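Local structure of putative reductase (Peptoclostridium difficile, 5J6C) at residues 40-45 with 173-178; 94-99 with 139-144. The protein belongs to the FMN-dependent nitroreductase family and probably reduces nitro compounds, possibly including the antibiotic metronidazole, with its bound flavin. All blocks are in the same frame, centred on the assembly; numbering follows the deposited sequence.

Interaction 1: 40-45 with 173-178; sequences RKYKDV and IISIGY. With FMN (flavin mononucleotide), chain C.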
ATOM      1  N   ARG A  40      10.312  10.677  12.822  1.00 21.73           N
ATOM      2  CA  ARG A  40       9.412  11.101  13.882  1.00 19.40           C
ATOM      3  C   ARG A  40       9.913  12.350  14.599  1.00 24.04           C
ATOM      4  O   ARG A  40       9.318  12.749  15.607  1.00 23.57           O
ATOM      5  CB  ARG A  40       9.206   9.958  14.882  1.00 17.68           C
ATOM      6  CG  ARG A  40       8.844   8.593  14.234  1.00 18.83           C
ATOM      7  CD  ARG A  40       8.622   7.475  15.277  1.00 15.23           C
ATOM      8  NE  ARG A  40       8.192   6.227  14.644  1.00 22.55           N
ATOM      9  CZ  ARG A  40       8.999   5.413  13.968  1.00 16.56           C
ATOM     10  NH1 ARG A  40      10.286   5.711  13.840  1.00 20.43           N
ATOM     11  NH2 ARG A  40       8.529   4.298  13.424  1.00 16.32           N
ATOM     12  N   LYS A  41      10.999  12.966  14.121  1.00 21.46           N
ATOM     13  CA  LYS A  41      11.504  14.224  14.670  1.00 24.12           C
ATOM     14  C   LYS A  41      11.794  15.177  13.514  1.00 23.25           C
ATOM     15  O   LYS A  41      12.526  14.815  12.586  1.00 22.33           O
ATOM     16  CB  LYS A  41      12.762  13.986  15.523  1.00 27.15           C
ATOM     17  CG  LYS A  41      13.286  15.233  16.246  1.00 28.27           C
ATOM     18  CD  LYS A  41      14.520  14.930  17.079  1.00 30.14           C
ATOM     19  CE  LYS A  41      15.013  16.170  17.829  1.00 35.02           C
ATOM     20  NZ  LYS A  41      16.087  15.836  18.808  1.00 35.36           N
ATOM     21  N   TYR A  42      11.213  16.387  13.562  1.00 20.06           N
ATOM     22  CA  TYR A  42      11.178  17.277  12.406  1.00 23.90           C
ATOM     23  C   TYR A  42      11.730  18.664  12.723  1.00 25.12           C
ATOM     24  O   TYR A  42      11.616  19.162  13.847  1.00 25.25           O
ATOM     25  CB  TYR A  42       9.743  17.441  11.856  1.00 25.62           C
ATOM     26  CG  TYR A  42       8.995  16.128  11.707  1.00 26.03           C
ATOM     27  CD1 TYR A  42       9.098  15.371  10.543  1.00 21.75           C
ATOM     28  CD2 TYR A  42       8.190  15.648  12.738  1.00 24.90           C
ATOM     29  CE1 TYR A  42       8.412  14.170  10.406  1.00 23.29           C
ATOM     30  CE2 TYR A  42       7.501  14.436  12.614  1.00 26.28           C
ATOM     31  CZ  TYR A  42       7.619  13.710  11.447  1.00 22.25           C
ATOM     32  OH  TYR A  42       6.943  12.520  11.332  1.00 28.57           O
ATOM     33  N   LYS A  43      12.313  19.290  11.703  1.00 20.22           N
ATOM     34  CA  LYS A  43      12.676  20.691  11.817  1.00 27.29           C
ATOM     35  C   LYS A  43      11.416  21.542  11.961  1.00 26.89           C
ATOM     36  O   LYS A  43      10.313  21.130  11.597  1.00 22.87           O
ATOM     37  CB  LYS A  43      13.502  21.134  10.608  1.00 23.89           C
ATOM     38  CG  LYS A  43      14.816  20.359  10.503  1.00 27.47           C
ATOM     39  CD  LYS A  43      15.812  20.982   9.553  1.00 33.68           C
ATOM     40  CE  LYS A  43      17.181  20.348   9.755  1.00 31.53           C
ATOM     41  NZ  LYS A  43      17.555  20.345  11.215  1.00 33.95           N
ATOM     42  N   ASP A  44      11.589  22.736  12.527  1.00 28.20           N
ATOM     43  CA  ASP A  44      10.471  23.640  12.796  1.00 32.48           C
ATOM     44  C   ASP A  44      10.221  24.497  11.556  1.00 29.34           C
ATOM     45  O   ASP A  44      10.404  25.711  11.543  1.00 28.66           O
ATOM     46  CB  ASP A  44      10.760  24.482  14.034  1.00 36.52           C
ATOM     47  CG  ASP A  44       9.595  25.393  14.418  1.00 44.83           C
ATOM     48  OD1 ASP A  44       8.430  25.013  14.170  1.00 39.78           O
ATOM     49  OD2 ASP A  44       9.850  26.492  14.963  1.00 44.71           O
ATOM     50  N   VAL A  45       9.796  23.820  10.492  1.00 28.11           N
ATOM     51  CA  VAL A  45       9.734  24.384   9.147  1.00 26.42           C
ATOM     52  C   VAL A  45       8.450  23.904   8.485  1.00 27.49           C
ATOM     53  O   VAL A  45       8.185  22.699   8.445  1.00 27.96           O
ATOM     54  CB  VAL A  45      10.964  23.965   8.307  1.00 26.33           C
ATOM     55  CG1 VAL A  45      10.793  24.344   6.847  1.00 21.33           C
ATOM     56  CG2 VAL A  45      12.232  24.599   8.852  1.00 27.92           C
ATOM     57  N   ILE A 173      -2.772   8.079   9.904  1.00 16.00           N
ATOM     58  CA  ILE A 173      -2.287   9.441   9.716  1.00 18.55           C
ATOM     59  C   ILE A 173      -0.852   9.371   9.205  1.00 17.65           C
ATOM     60  O   ILE A 173      -0.034   8.606   9.735  1.00 18.39           O
ATOM     61  CB  ILE A 173      -2.346  10.247  11.024  1.00 17.54           C
ATOM     62  CG1 ILE A 173      -3.685  10.029  11.733  1.00 15.25           C
ATOM     63  CG2 ILE A 173      -2.121  11.733  10.742  1.00 19.48           C
ATOM     64  CD1 ILE A 173      -3.884  10.950  12.891  1.00 16.40           C
ATOM     65  N   ILE A 174      -0.538  10.167   8.183  1.00 18.99           N
ATOM     66  CA  ILE A 174       0.840  10.321   7.724  1.00 15.79           C
ATOM     67  C   ILE A 174       1.323  11.681   8.209  1.00 16.06           C
ATOM     68  O   ILE A 174       0.809  12.716   7.771  1.00 14.94           O
ATOM     69  CB  ILE A 174       0.980  10.209   6.199  1.00 16.58           C
ATOM     70  CG1 ILE A 174       0.353   8.919   5.666  1.00 19.77           C
ATOM     71  CG2 ILE A 174       2.458  10.266   5.809  1.00 19.10           C
ATOM     72  CD1 ILE A 174       1.095   7.665   6.071  1.00 19.98           C
ATOM     73  N   SER A 175       2.302  11.691   9.112  1.00 17.55           N
ATOM     74  CA  SER A 175       2.962  12.931   9.509  1.00 19.43           C
ATOM     75  C   SER A 175       4.127  13.188   8.567  1.00 20.96           C
ATOM     76  O   SER A 175       4.844  12.259   8.195  1.00 19.75           O
ATOM     77  CB  SER A 175       3.474  12.860  10.946  1.00 22.68           C
ATOM     78  OG  SER A 175       4.580  12.000  11.027  1.00 26.76           O
ATOM     79  N   ILE A 176       4.294  14.447   8.170  1.00 20.14           N
ATOM     80  CA  ILE A 176       5.210  14.832   7.098  1.00 21.15           C
ATOM     81  C   ILE A 176       5.991  16.069   7.538  1.00 22.72           C
ATOM     82  O   ILE A 176       5.451  16.938   8.224  1.00 21.82           O
ATOM     83  CB  ILE A 176       4.438  15.106   5.786  1.00 23.49           C
ATOM     84  CG1 ILE A 176       3.571  13.891   5.399  1.00 22.83           C
ATOM     85  CG2 ILE A 176       5.386  15.518   4.639  1.00 22.13           C
ATOM     86  CD1 ILE A 176       2.701  14.123   4.172  1.00 20.03           C
ATOM     87  N   GLY A 177       7.254  16.150   7.145  1.00 22.02           N
ATOM     88  CA  GLY A 177       8.050  17.328   7.431  1.00 22.56           C
ATOM     89  C   GLY A 177       9.508  17.062   7.137  1.00 24.63           C
ATOM     90  O   GLY A 177       9.897  15.953   6.752  1.00 20.90           O
ATOM     91  N   TYR A 178      10.311  18.117   7.313  1.00 22.01           N
ATOM     92  CA  TYR A 178      11.752  18.009   7.119  1.00 21.07           C
ATOM     93  C   TYR A 178      12.385  17.313   8.313  1.00 21.86           C
ATOM     94  O   TYR A 178      12.120  17.671   9.466  1.00 24.04           O
ATOM     95  CB  TYR A 178      12.372  19.386   6.904  1.00 22.97           C
ATOM     96  CG  TYR A 178      12.022  19.962   5.555  1.00 24.27           C
ATOM     97  CD1 TYR A 178      10.957  20.850   5.408  1.00 23.66           C
ATOM     98  CD2 TYR A 178      12.730  19.591   4.420  1.00 25.15           C
ATOM     99  CE1 TYR A 178      10.623  21.367   4.162  1.00 25.52           C
ATOM    100  CE2 TYR A 178      12.407  20.098   3.179  1.00 21.16           C
ATOM    101  CZ  TYR A 178      11.350  20.986   3.053  1.00 27.36           C
ATOM    102  OH  TYR A 178      11.025  21.498   1.810  1.00 24.22           O
TER
HETATM  103  N1  FMN C 201       5.378   4.068  13.381  1.00 16.28           N
HETATM  104  C2  FMN C 201       4.947   4.690  14.540  1.00 17.48           C
HETATM  105  O2  FMN C 201       5.716   5.368  15.205  1.00 20.22           O
HETATM  106  N3  FMN C 201       3.644   4.566  14.970  1.00 21.22           N
HETATM  107  C4  FMN C 201       2.750   3.796  14.256  1.00 19.17           C
HETATM  108  O4  FMN C 201       1.583   3.665  14.622  1.00 19.15           O
HETATM  109  C4A FMN C 201       3.176   3.151  13.107  1.00 21.37           C
HETATM  110  N5  FMN C 201       2.265   2.397  12.407  1.00 17.39           N
HETATM  111  C5A FMN C 201       2.655   1.786  11.245  1.00 21.04           C
HETATM  112  C6  FMN C 201       1.723   1.023  10.553  1.00 19.13           C
HETATM  113  C7  FMN C 201       2.091   0.403   9.387  1.00 15.35           C
HETATM  114  C7M FMN C 201       1.085  -0.408   8.633  1.00 18.19           C
HETATM  115  C8  FMN C 201       3.379   0.531   8.918  1.00 20.40           C
HETATM  116  C8M FMN C 201       3.758  -0.142   7.646  1.00 21.66           C
HETATM  117  C9  FMN C 201       4.316   1.284   9.601  1.00 19.93           C
HETATM  118  C9A FMN C 201       3.952   1.916  10.782  1.00 19.69           C
HETATM  119  N10 FMN C 201       4.871   2.673  11.493  1.00 22.08           N
HETATM  120  C10 FMN C 201       4.487   3.297  12.662  1.00 20.37           C
HETATM  121  C1' FMN C 201       6.280   2.818  10.994  1.00 19.08           C
HETATM  122  C2' FMN C 201       7.115   1.563  11.288  1.00 20.95           C
HETATM  123  O2' FMN C 201       7.564   1.565  12.632  1.00 21.88           O
HETATM  124  C3' FMN C 201       8.295   1.481  10.316  1.00 18.24           C
HETATM  125  O3' FMN C 201       7.808   1.602   9.000  1.00 19.28           O
HETATM  126  C4' FMN C 201       9.061   0.161  10.440  1.00 23.49           C
HETATM  127  O4' FMN C 201       9.594   0.065  11.745  1.00 15.95           O
HETATM  128  C5' FMN C 201      10.185   0.087   9.403  1.00 21.66           C
HETATM  129  O5' FMN C 201      11.110   1.115   9.683  1.00 23.56           O
HETATM  130  P   FMN C 201      11.400   2.263   8.594  1.00 21.28           P
HETATM  131  O1P FMN C 201      10.083   2.784   8.060  1.00 18.12           O
HETATM  132  O2P FMN C 201      12.168   3.406   9.220  1.00 21.24           O
HETATM  133  O3P FMN C 201      12.184   1.623   7.477  1.00 22.15           O
HETATM  134  O   HOH W   1       9.727  20.242   8.903  1.00 20.21           O
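The loop segment 40-45 runs past segment 173-178, on strand 168-177, with the directions of residues 41-45 and 175-178 66° apart, and comes closest where the CA atoms of Y42 and Y178 lie 5.4 Å apart. In this nitroreductase fold, strand 168-177 is an inner strand of the antiparallel sheet, and the loop joins helices 30-34 and 49-60. K43 N donates to Y178 O over 2.8 Å with an N-H...O angle of 155°, and Y42 CA makes a CA-H...O contact with the same oxygen. The Y42 ring lies along the strand: with CG anti to its carbonyl carbon (chi1 -47°), it passes G177, whose CA is 3.8 Å from Y42 CD1, and brings its hydroxyl to S175. Y42 OH and S175 OG are modelled only 2.4 Å apart, a hydrogen bond whose exact length is doubtful and whose donor is not settled; I39 O is a second, weak partner of Y42 OH. At the outer end V45 CG1 packs against Y178 CD1 at 3.8 Å, while the Y178 hydroxyl is hydrogen-bonded to E48, just before helix 49-60, and to K51 within it. The K43 ammonium turns off to a salt bridge with D180. At the other end of the loop the extended R40 side chain reaches the flavin, presenting its guanidinium edge: R40 NE to FMN O2 is 2.7 Å and R40 NH2 to FMN N1 is 3.2 Å, a two-pronged grip on the pyrimidine side of the isoalloxazine. A water bridges the inverse gamma turn centred on D44 to the other segment, donating to K43 O and V45 O and accepting from Y178 N at 2.7 Å.

Interaction 2: 94-99 with 139-144; sequences GFFLKN and CWIQVR. With FMN (flavin mononucleotide), chain C.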
ATOM      1  N   GLY A  94       1.385   7.898  18.025  1.00 23.85           N
ATOM      2  CA  GLY A  94       1.417   9.137  17.268  1.00 22.01           C
ATOM      3  C   GLY A  94       1.745  10.369  18.093  1.00 20.06           C
ATOM      4  O   GLY A  94       1.449  11.490  17.670  1.00 17.94           O
ATOM      5  N   PHE A  95       2.361  10.177  19.267  1.00 18.80           N
ATOM      6  CA  PHE A  95       2.689  11.317  20.124  1.00 20.88           C
ATOM      7  C   PHE A  95       3.555  12.335  19.391  1.00 18.40           C
ATOM      8  O   PHE A  95       3.407  13.548  19.593  1.00 21.74           O
ATOM      9  CB  PHE A  95       3.404  10.857  21.397  1.00 18.99           C
ATOM     10  CG  PHE A  95       2.531  10.095  22.365  1.00 21.98           C
ATOM     11  CD1 PHE A  95       1.157  10.305  22.422  1.00 23.81           C
ATOM     12  CD2 PHE A  95       3.099   9.154  23.221  1.00 20.72           C
ATOM     13  CE1 PHE A  95       0.356   9.595  23.329  1.00 19.71           C
ATOM     14  CE2 PHE A  95       2.308   8.433  24.132  1.00 21.29           C
ATOM     15  CZ  PHE A  95       0.939   8.648  24.186  1.00 23.42           C
ATOM     16  N   PHE A  96       4.468  11.863  18.538  1.00 20.09           N
ATOM     17  CA  PHE A  96       5.365  12.786  17.841  1.00 19.95           C
ATOM     18  C   PHE A  96       4.611  13.712  16.899  1.00 24.88           C
ATOM     19  O   PHE A  96       5.163  14.730  16.458  1.00 23.47           O
ATOM     20  CB  PHE A  96       6.428  12.005  17.066  1.00 21.84           C
ATOM     21  CG  PHE A  96       5.851  11.035  16.070  1.00 20.99           C
ATOM     22  CD1 PHE A  96       5.637  11.419  14.747  1.00 18.85           C
ATOM     23  CD2 PHE A  96       5.510   9.749  16.456  1.00 18.72           C
ATOM     24  CE1 PHE A  96       5.100  10.525  13.823  1.00 19.76           C
ATOM     25  CE2 PHE A  96       4.964   8.845  15.544  1.00 19.20           C
ATOM     26  CZ  PHE A  96       4.761   9.232  14.223  1.00 17.13           C
ATOM     27  N   LEU A  97       3.361  13.378  16.567  1.00 20.66           N
ATOM     28  CA  LEU A  97       2.618  14.196  15.622  1.00 22.29           C
ATOM     29  C   LEU A  97       2.469  15.630  16.119  1.00 22.44           C
ATOM     30  O   LEU A  97       2.357  16.555  15.309  1.00 28.32           O
ATOM     31  CB  LEU A  97       1.264  13.552  15.362  1.00 20.98           C
ATOM     32  CG  LEU A  97       0.348  14.099  14.291  1.00 21.35           C
ATOM     33  CD1 LEU A  97       1.007  14.062  12.950  1.00 18.19           C
ATOM     34  CD2 LEU A  97      -0.909  13.250  14.294  1.00 22.29           C
ATOM     35  N   LYS A  98       2.508  15.840  17.436  1.00 24.17           N
ATOM     36  CA  LYS A  98       2.377  17.186  17.974  1.00 24.88           C
ATOM     37  C   LYS A  98       3.494  18.111  17.503  1.00 30.86           C
ATOM     38  O   LYS A  98       3.302  19.332  17.493  1.00 33.94           O
ATOM     39  CB  LYS A  98       2.350  17.147  19.508  1.00 24.90           C
ATOM     40  CG  LYS A  98       3.673  16.740  20.158  1.00 27.61           C
ATOM     41  CD  LYS A  98       3.488  16.539  21.654  1.00 33.37           C
ATOM     42  CE  LYS A  98       4.664  15.810  22.262  1.00 35.36           C
ATOM     43  NZ  LYS A  98       4.449  15.506  23.703  1.00 39.20           N
ATOM     44  N   ASN A  99       4.646  17.563  17.111  1.00 27.00           N
ATOM     45  CA  ASN A  99       5.796  18.350  16.681  1.00 27.24           C
ATOM     46  C   ASN A  99       5.990  18.340  15.179  1.00 29.67           C
ATOM     47  O   ASN A  99       7.028  18.811  14.697  1.00 28.65           O
ATOM     48  CB  ASN A  99       7.066  17.841  17.349  1.00 28.46           C
ATOM     49  CG  ASN A  99       7.061  18.086  18.825  1.00 34.45           C
ATOM     50  OD1 ASN A  99       6.594  19.131  19.278  1.00 33.77           O
ATOM     51  ND2 ASN A  99       7.554  17.118  19.596  1.00 41.37           N
ATOM     52  N   CYS A 139       6.075   9.482   8.609  1.00 19.68           N
ATOM     53  CA  CYS A 139       5.842   8.300   9.421  1.00 17.20           C
ATOM     54  C   CYS A 139       4.360   7.965   9.416  1.00 18.48           C
ATOM     55  O   CYS A 139       3.513   8.852   9.569  1.00 16.92           O
ATOM     56  CB  CYS A 139       6.322   8.492  10.859  1.00 19.53           C
ATOM     57  SG  CYS A 139       6.377   6.891  11.695  1.00 19.84           S
ATOM     58  N   TRP A 140       4.063   6.689   9.225  1.00 14.90           N
ATOM     59  CA  TRP A 140       2.698   6.195   9.255  1.00 17.23           C
ATOM     60  C   TRP A 140       2.266   6.033  10.707  1.00 17.95           C
ATOM     61  O   TRP A 140       3.007   5.483  11.527  1.00 18.68           O
ATOM     62  CB  TRP A 140       2.646   4.867   8.491  1.00 19.52           C
ATOM     63  CG  TRP A 140       1.367   4.060   8.424  1.00 20.21           C
ATOM     64  CD1 TRP A 140       0.589   3.643   9.468  1.00 18.01           C
ATOM     65  CD2 TRP A 140       0.776   3.493   7.232  1.00 16.60           C
ATOM     66  NE1 TRP A 140      -0.456   2.869   8.997  1.00 17.09           N
ATOM     67  CE2 TRP A 140      -0.367   2.774   7.632  1.00 16.47           C
ATOM     68  CE3 TRP A 140       1.097   3.550   5.868  1.00 17.72           C
ATOM     69  CZ2 TRP A 140      -1.192   2.103   6.718  1.00 17.46           C
ATOM     70  CZ3 TRP A 140       0.279   2.888   4.959  1.00 21.13           C
ATOM     71  CH2 TRP A 140      -0.857   2.175   5.391  1.00 18.95           C
ATOM     72  N   ILE A 141       1.084   6.533  11.036  1.00 19.11           N
ATOM     73  CA  ILE A 141       0.491   6.351  12.356  1.00 17.00           C
ATOM     74  C   ILE A 141      -0.743   5.478  12.168  1.00 18.58           C
ATOM     75  O   ILE A 141      -1.730   5.919  11.567  1.00 16.62           O
ATOM     76  CB  ILE A 141       0.136   7.694  13.009  1.00 20.63           C
ATOM     77  CG1 ILE A 141       1.397   8.542  13.183  1.00 20.24           C
ATOM     78  CG2 ILE A 141      -0.570   7.475  14.350  1.00 20.88           C
ATOM     79  CD1 ILE A 141       1.110   9.927  13.652  1.00 20.05           C
ATOM     80  N   GLN A 142      -0.685   4.236  12.660  1.00 18.43           N
ATOM     81  CA  GLN A 142      -1.784   3.295  12.478  1.00 16.82           C
ATOM     82  C   GLN A 142      -3.009   3.733  13.279  1.00 17.60           C
ATOM     83  O   GLN A 142      -2.897   4.051  14.464  1.00 17.20           O
ATOM     84  CB  GLN A 142      -1.341   1.897  12.909  1.00 17.88           C
ATOM     85  CG  GLN A 142      -2.352   0.801  12.660  1.00 17.18           C
ATOM     86  CD  GLN A 142      -2.677   0.608  11.179  1.00 20.17           C
ATOM     87  OE1 GLN A 142      -1.839   0.854  10.314  1.00 18.61           O
ATOM     88  NE2 GLN A 142      -3.900   0.162  10.887  1.00 16.48           N
ATOM     89  N   VAL A 143      -4.187   3.721  12.638  1.00 20.32           N
ATOM     90  CA  VAL A 143      -5.458   4.055  13.282  1.00 18.15           C
ATOM     91  C   VAL A 143      -6.414   2.865  13.301  1.00 21.38           C
ATOM     92  O   VAL A 143      -6.951   2.499  14.358  1.00 18.17           O
ATOM     93  CB  VAL A 143      -6.127   5.277  12.612  1.00 17.46           C
ATOM     94  CG1 VAL A 143      -7.515   5.530  13.224  1.00 17.98           C
ATOM     95  CG2 VAL A 143      -5.227   6.509  12.769  1.00 17.70           C
ATOM     96  N   ARG A 144      -6.661   2.258  12.136  1.00 16.76           N
ATOM     97  CA  ARG A 144      -7.517   1.083  12.086  1.00 18.28           C
ATOM     98  C   ARG A 144      -7.001   0.026  13.056  1.00 19.61           C
ATOM     99  O   ARG A 144      -5.793  -0.205  13.153  1.00 20.67           O
ATOM    100  CB  ARG A 144      -7.573   0.517  10.661  1.00 18.71           C
ATOM    101  CG  ARG A 144      -8.656  -0.537  10.485  1.00 19.48           C
ATOM    102  CD  ARG A 144      -8.578  -1.258   9.141  1.00 18.33           C
ATOM    103  NE  ARG A 144      -7.397  -2.109   9.040  1.00 16.72           N
ATOM    104  CZ  ARG A 144      -7.370  -3.390   9.385  1.00 17.79           C
ATOM    105  NH1 ARG A 144      -6.252  -4.094   9.256  1.00 15.10           N
ATOM    106  NH2 ARG A 144      -8.465  -3.969   9.864  1.00 20.14           N
TER
HETATM  107  N1  FMN C 201       5.378   4.068  13.381  1.00 16.28           N
HETATM  108  C2  FMN C 201       4.947   4.690  14.540  1.00 17.48           C
HETATM  109  O2  FMN C 201       5.716   5.368  15.205  1.00 20.22           O
HETATM  110  N3  FMN C 201       3.644   4.566  14.970  1.00 21.22           N
HETATM  111  C4  FMN C 201       2.750   3.796  14.256  1.00 19.17           C
HETATM  112  O4  FMN C 201       1.583   3.665  14.622  1.00 19.15           O
HETATM  113  C4A FMN C 201       3.176   3.151  13.107  1.00 21.37           C
HETATM  114  N5  FMN C 201       2.265   2.397  12.407  1.00 17.39           N
HETATM  115  C5A FMN C 201       2.655   1.786  11.245  1.00 21.04           C
HETATM  116  C6  FMN C 201       1.723   1.023  10.553  1.00 19.13           C
HETATM  117  C7  FMN C 201       2.091   0.403   9.387  1.00 15.35           C
HETATM  118  C7M FMN C 201       1.085  -0.408   8.633  1.00 18.19           C
HETATM  119  C8  FMN C 201       3.379   0.531   8.918  1.00 20.40           C
HETATM  120  C8M FMN C 201       3.758  -0.142   7.646  1.00 21.66           C
HETATM  121  C9  FMN C 201       4.316   1.284   9.601  1.00 19.93           C
HETATM  122  C9A FMN C 201       3.952   1.916  10.782  1.00 19.69           C
HETATM  123  N10 FMN C 201       4.871   2.673  11.493  1.00 22.08           N
HETATM  124  C10 FMN C 201       4.487   3.297  12.662  1.00 20.37           C
HETATM  125  C1' FMN C 201       6.280   2.818  10.994  1.00 19.08           C
HETATM  126  C2' FMN C 201       7.115   1.563  11.288  1.00 20.95           C
HETATM  127  O2' FMN C 201       7.564   1.565  12.632  1.00 21.88           O
HETATM  128  C3' FMN C 201       8.295   1.481  10.316  1.00 18.24           C
HETATM  129  O3' FMN C 201       7.808   1.602   9.000  1.00 19.28           O
HETATM  130  C4' FMN C 201       9.061   0.161  10.440  1.00 23.49           C
HETATM  131  O4' FMN C 201       9.594   0.065  11.745  1.00 15.95           O
HETATM  132  C5' FMN C 201      10.185   0.087   9.403  1.00 21.66           C
HETATM  133  O5' FMN C 201      11.110   1.115   9.683  1.00 23.56           O
HETATM  134  P   FMN C 201      11.400   2.263   8.594  1.00 21.28           P
HETATM  135  O1P FMN C 201      10.083   2.784   8.060  1.00 18.12           O
HETATM  136  O2P FMN C 201      12.168   3.406   9.220  1.00 21.24           O
HETATM  137  O3P FMN C 201      12.184   1.623   7.477  1.00 22.15           O
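Q142 NE2 is gripped by two acceptors: it donates to R144 O at 3.0 Å, nearly straight at 174° and in its own amide plane, and to the carboxylate of E118 of the second subunit. The other end of this amide is also held, since W140 NE1 donates to Q142 OE1 over 2.8 Å, with the acceptor tilted out of the indole plane. Indole and amide thus fix each other beside the flavin. The W140 ring lies over the dimethylbenzene side of the isoalloxazine, with FMN C7M 3.5 Å above its plane and offset toward the rim. Q142 N adds a hydrogen bond of 3.1 Å to FMN O4. Strand 137-142, an edge strand of the antiparallel sheet within this chain, thereby forms one wall of the FMN site. As in nitroreductase-family dimers, that site is shared between subunits, and I122 of the second subunit packs on W140. By the pyrimidine side of the isoalloxazine, the short 3-10 segment 95-99 meets the strand through apolar groups. F96 holds its CG between backbone N and carbonyl carbon (chi1 57°), which sends the ring toward the strand; I141 comes at it from the opposite direction, and F96 CZ touches I141 CG1 at 3.6 Å. F96 CZ also packs on C139 CB at 3.8 Å, and the C139 sulfur makes an oblique sulfur-aromatic contact with the ring, 54° off its normal. I141 CD1 also meets G94 CA and the L97 side chain, whose CD2 approaches it to 3.9 Å.

Interactions 1 and 2 sit on adjacent strands, 168-177 and 137-142, and their centres are about 10 Å apart. Backbone hydrogen bonds between I173 and I141 and between S175 and C139 join them directly, and F96 packs on both R40 and S175. Interaction 2 is the buried one, apolar where its segments meet and polar mainly toward the flavin and the second subunit. Interaction 1 is only partly buried: hydrogen bonds and a water fasten its loop, several of its residues are exposed, and the second subunit touches neither of its segments. Both reach the same FMN, interaction 1 through a charged side chain and interaction 2 through a backbone amide and aromatic and sulfur packing.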